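Local structure of putative epimerase (Burkholderia cenocepacia, 4LW8) at residues 71-81 with 109-120. The protein is a putative NAD(P)-dependent sugar epimerase of the epimerase/dehydratase family, probably acting in the biosynthesis of lipopolysaccharide O-antigen. Residues are numbered along the deposited sequence; the frame is centred on the assembly and turned at random. Where two conformers were deposited one is given.
Sequences LLDAEAMRAAA and VNIVGTRNLLAA
N116 ND2 is gripped twice: one N-H runs almost straight, at 176°, to L71 O 2.7 Å away, and the other reaches a water that in turn donates to L72 O. The L71 carbonyl is met in its own plane on a lone pair, and the oxygen lies within the amide plane of N116, so the two bonds together fix how that amide is turned. The CG of N116 stands anti to its carbonyl carbon (chi1 -69°), which brings the amide up against L71 and L72 of the loop and the start of helix 74-81, where A74 CB, in the first turn, rests 3.7 Å from N116 OD1. A second water donates to both A74 O and N116 O, bridging the two backbones.

Beside this polar join the chains come close at G113, whose CA lies 3.8 Å from L71 O. The side chains of L71 and V109 cross at about a right angle, CD1 meeting CG1 at 4.0 Å, while L72, though it sets off away from the helix, brings CD2 back over the turn between V109 and G113. Farther along, M77 has CG anti to the backbone N (chi1 -179°) and against A120 CB; with the bend at chi2 this brings SD to 4.0 Å from L117 CD1 in the conformer given. The methyl of A120 also sits 3.6 Å from R78 CA, and A81 packs on it from the next turn. D73 caps helix 74-81 by accepting from A76 N.

The other face of helix 109-120 lies on helix 159-172 and, through I111, on I111 of the second subunit. The segment axes approach to 8.5 Å and cross at -40°. Helix 74-84 leads into strand 88-91, then helix 103-122: helices of successive beta-alpha units packed side by side on one flank of the parallel sheet, as in the Rossmann fold.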
loop_
_atom_site.group_PDB
_atom_site.type_symbol
_atom_site.label_atom_id
_atom_site.label_comp_id
_atom_site.label_asym_id
_atom_site.label_seq_id
_atom_site.Cartn_x
_atom_site.Cartn_y
_atom_site.Cartn_z
ATOM N N LEU A 71 -1.051 -19.414 0.574
ATOM C CA LEU A 71 -1.317 -18.204 1.372
ATOM C C LEU A 71 -2.683 -17.574 1.084
ATOM O O LEU A 71 -3.316 -16.997 1.975
ATOM C CB LEU A 71 -0.230 -17.163 1.125
ATOM C CG LEU A 71 1.147 -17.352 1.757
ATOM C CD1 LEU A 71 2.108 -16.367 1.111
ATOM C CD2 LEU A 71 1.088 -17.127 3.250
ATOM N N LEU A 72 -3.151 -17.690 -0.155
ATOM C CA LEU A 72 -4.451 -17.114 -0.509
ATOM C C LEU A 72 -5.616 -18.007 -0.051
ATOM O O LEU A 72 -6.783 -17.643 -0.175
ATOM C CB LEU A 72 -4.521 -16.837 -2.015
ATOM C CG LEU A 72 -3.548 -15.764 -2.528
ATOM C CD1 LEU A 72 -3.822 -15.420 -4.010
ATOM C CD2 LEU A 72 -3.622 -14.494 -1.664
ATOM N N ASP A 73 -5.285 -19.171 0.491
ATOM C CA ASP A 73 -6.288 -20.099 1.023
ATOM C C ASP A 73 -6.467 -19.827 2.528
ATOM O O ASP A 73 -5.774 -20.421 3.364
ATOM C CB ASP A 73 -5.841 -21.545 0.765
ATOM C CG ASP A 73 -6.895 -22.566 1.113
ATOM O OD1 ASP A 73 -7.868 -22.228 1.833
ATOM O OD2 ASP A 73 -6.735 -23.722 0.639
ATOM N N ALA A 74 -7.371 -18.910 2.856
ATOM C CA ALA A 74 -7.496 -18.393 4.215
ATOM C C ALA A 74 -7.824 -19.514 5.188
ATOM O O ALA A 74 -7.268 -19.582 6.286
ATOM C CB ALA A 74 -8.565 -17.284 4.281
ATOM N N GLU A 75 -8.725 -20.403 4.774
ATOM C CA GLU A 75 -9.145 -21.492 5.635
ATOM C C GLU A 75 -8.014 -22.497 5.867
ATOM O O GLU A 75 -7.812 -22.941 6.998
ATOM C CB GLU A 75 -10.383 -22.183 5.066
ATOM C CG GLU A 75 -10.870 -23.378 5.884
ATOM C CD GLU A 75 -11.000 -23.080 7.380
ATOM O OE1 GLU A 75 -10.598 -23.954 8.188
ATOM O OE2 GLU A 75 -11.514 -21.991 7.743
ATOM N N ALA A 76 -7.258 -22.841 4.827
ATOM C CA ALA A 76 -6.128 -23.750 5.018
ATOM C C ALA A 76 -5.055 -23.103 5.900
ATOM O O ALA A 76 -4.379 -23.784 6.677
ATOM C CB ALA A 76 -5.532 -24.173 3.688
ATOM N N MET A 77 -4.894 -21.789 5.792
ATOM C CA MET A 77 -3.955 -21.093 6.662
ATOM C C MET A 77 -4.428 -21.128 8.126
ATOM O O MET A 77 -3.628 -21.316 9.043
ATOM C CB MET A 77 -3.755 -19.653 6.205
ATOM C CG MET A 77 -2.772 -18.879 7.068
ATOM S SD MET A 77 -1.117 -19.592 7.072
ATOM C CE MET A 77 -0.713 -19.451 5.333
ATOM N N ARG A 78 -5.727 -20.957 8.343
ATOM C CA ARG A 78 -6.265 -20.997 9.701
ATOM C C ARG A 78 -6.016 -22.382 10.331
ATOM O O ARG A 78 -5.527 -22.487 11.459
ATOM C CB ARG A 78 -7.750 -20.655 9.700
ATOM C CG ARG A 78 -8.370 -20.534 11.098
ATOM C CD ARG A 78 -9.860 -20.896 11.112
ATOM N NE ARG A 78 -10.091 -22.266 10.644
ATOM C CZ ARG A 78 -9.890 -23.361 11.377
ATOM N NH1 ARG A 78 -9.474 -23.260 12.635
ATOM N NH2 ARG A 78 -10.113 -24.563 10.856
ATOM N N ALA A 79 -6.333 -23.436 9.581
ATOM C CA ALA A 79 -6.159 -24.813 10.049
ATOM C C ALA A 79 -4.693 -25.166 10.297
ATOM O O ALA A 79 -4.376 -25.857 11.270
ATOM C CB ALA A 79 -6.776 -25.790 9.063
ATOM N N ALA A 80 -3.800 -24.703 9.425
ATOM C CA ALA A 80 -2.367 -24.919 9.631
ATOM C C ALA A 80 -1.865 -24.239 10.916
ATOM O O ALA A 80 -1.103 -24.822 11.682
ATOM C CB ALA A 80 -1.564 -24.415 8.428
ATOM N N ALA A 81 -2.287 -23.000 11.142
ATOM C CA ALA A 81 -1.865 -22.258 12.324
ATOM C C ALA A 81 -2.371 -22.905 13.598
ATOM O O ALA A 81 -1.649 -22.994 14.598
ATOM C CB ALA A 81 -2.359 -20.828 12.254
ATOM N N VAL A 109 -0.833 -11.827 -3.131
ATOM C CA VAL A 109 -0.002 -12.676 -2.280
ATOM C C VAL A 109 0.639 -11.854 -1.134
ATOM O O VAL A 109 0.575 -12.254 0.030
ATOM C CB VAL A 109 1.105 -13.382 -3.083
ATOM C CG1 VAL A 109 2.089 -14.053 -2.142
ATOM C CG2 VAL A 109 0.506 -14.411 -4.056
ATOM N N ASN A 110 1.233 -10.703 -1.443
ATOM C CA ASN A 110 1.949 -9.966 -0.400
ATOM C C ASN A 110 1.066 -9.198 0.588
ATOM O O ASN A 110 1.469 -9.011 1.740
ATOM C CB ASN A 110 2.979 -9.023 -1.032
ATOM C CG ASN A 110 4.031 -9.794 -1.824
ATOM O OD1 ASN A 110 4.209 -10.984 -1.603
ATOM N ND2 ASN A 110 4.718 -9.127 -2.751
ATOM N N ILE A 111 -0.112 -8.738 0.160
ATOM C CA ILE A 111 -1.020 -8.050 1.088
ATOM C C ILE A 111 -2.042 -9.002 1.706
ATOM O O ILE A 111 -2.131 -9.117 2.927
ATOM C CB ILE A 111 -1.808 -6.900 0.414
ATOM C CG1 ILE A 111 -0.862 -5.872 -0.198
ATOM C CG2 ILE A 111 -2.736 -6.235 1.422
ATOM C CD1 ILE A 111 -1.587 -4.857 -1.076
ATOM N N VAL A 112 -2.840 -9.648 0.862
ATOM C CA VAL A 112 -3.911 -10.499 1.354
ATOM C C VAL A 112 -3.346 -11.809 1.945
ATOM O O VAL A 112 -3.826 -12.255 2.973
ATOM C CB VAL A 112 -4.951 -10.778 0.252
ATOM C CG1 VAL A 112 -6.052 -11.768 0.744
ATOM C CG2 VAL A 112 -5.572 -9.462 -0.190
ATOM N N GLY A 113 -2.306 -12.380 1.339
ATOM C CA GLY A 113 -1.666 -13.568 1.893
ATOM C C GLY A 113 -1.156 -13.298 3.308
ATOM O O GLY A 113 -1.325 -14.108 4.220
ATOM N N THR A 114 -0.531 -12.144 3.497
ATOM C CA THR A 114 -0.075 -11.735 4.830
ATOM C C THR A 114 -1.270 -11.521 5.763
ATOM O O THR A 114 -1.254 -11.930 6.916
ATOM C CB THR A 114 0.758 -10.459 4.753
ATOM O OG1 THR A 114 1.889 -10.710 3.904
ATOM C CG2 THR A 114 1.240 -10.040 6.144
ATOM N N ARG A 115 -2.320 -10.893 5.251
ATOM C CA ARG A 115 -3.510 -10.692 6.056
ATOM C C ARG A 115 -4.115 -12.042 6.488
ATOM O O ARG A 115 -4.537 -12.200 7.644
ATOM C CB ARG A 115 -4.543 -9.853 5.298
ATOM C CG ARG A 115 -5.679 -9.355 6.187
ATOM C CD ARG A 115 -6.813 -8.722 5.407
ATOM N NE ARG A 115 -7.822 -8.184 6.316
ATOM C CZ ARG A 115 -8.770 -8.912 6.900
ATOM N NH1 ARG A 115 -8.854 -10.213 6.663
ATOM N NH2 ARG A 115 -9.640 -8.337 7.723
ATOM N N ASN A 116 -4.142 -13.018 5.577
ATOM C CA ASN A 116 -4.652 -14.341 5.929
ATOM C C ASN A 116 -3.868 -14.977 7.058
ATOM O O ASN A 116 -4.454 -15.596 7.949
ATOM C CB ASN A 116 -4.636 -15.274 4.729
ATOM C CG ASN A 116 -5.651 -14.888 3.686
ATOM O OD1 ASN A 116 -6.577 -14.135 3.960
ATOM N ND2 ASN A 116 -5.494 -15.421 2.489
ATOM N N LEU A 117 -2.548 -14.820 7.019
ATOM C CA LEU A 117 -1.685 -15.318 8.090
ATOM C C LEU A 117 -2.014 -14.660 9.435
ATOM O O LEU A 117 -2.138 -15.346 10.448
ATOM C CB LEU A 117 -0.207 -15.086 7.757
ATOM C CG LEU A 117 0.775 -15.339 8.908
ATOM C CD1 LEU A 117 0.789 -16.831 9.329
ATOM C CD2 LEU A 117 2.189 -14.862 8.528
ATOM N N LEU A 118 -2.130 -13.329 9.445
ATOM C CA LEU A 118 -2.402 -12.597 10.681
ATOM C C LEU A 118 -3.769 -12.977 11.240
ATOM O O LEU A 118 -3.909 -13.179 12.446
ATOM C CB LEU A 118 -2.303 -11.069 10.447
ATOM C CG LEU A 118 -0.912 -10.598 9.993
ATOM C CD1 LEU A 118 -0.905 -9.123 9.668
ATOM C CD2 LEU A 118 0.175 -10.906 11.041
ATOM N N ALA A 119 -4.775 -13.099 10.370
ATOM C CA ALA A 119 -6.110 -13.513 10.814
ATOM C C ALA A 119 -6.084 -14.905 11.448
ATOM O O ALA A 119 -6.769 -15.160 12.448
ATOM C CB ALA A 119 -7.113 -13.478 9.641
ATOM N N ALA A 120 -5.308 -15.807 10.851
ATOM C CA ALA A 120 -5.156 -17.166 11.368
ATOM C C ALA A 120 -4.518 -17.163 12.764
ATOM O O ALA A 120 -4.971 -17.867 13.665
ATOM C CB ALA A 120 -4.327 -18.010 10.403
HETATM O O HOH W 1 -7.310 -15.033 0.114
HETATM O O HOH W 2 -6.722 -17.329 7.679
#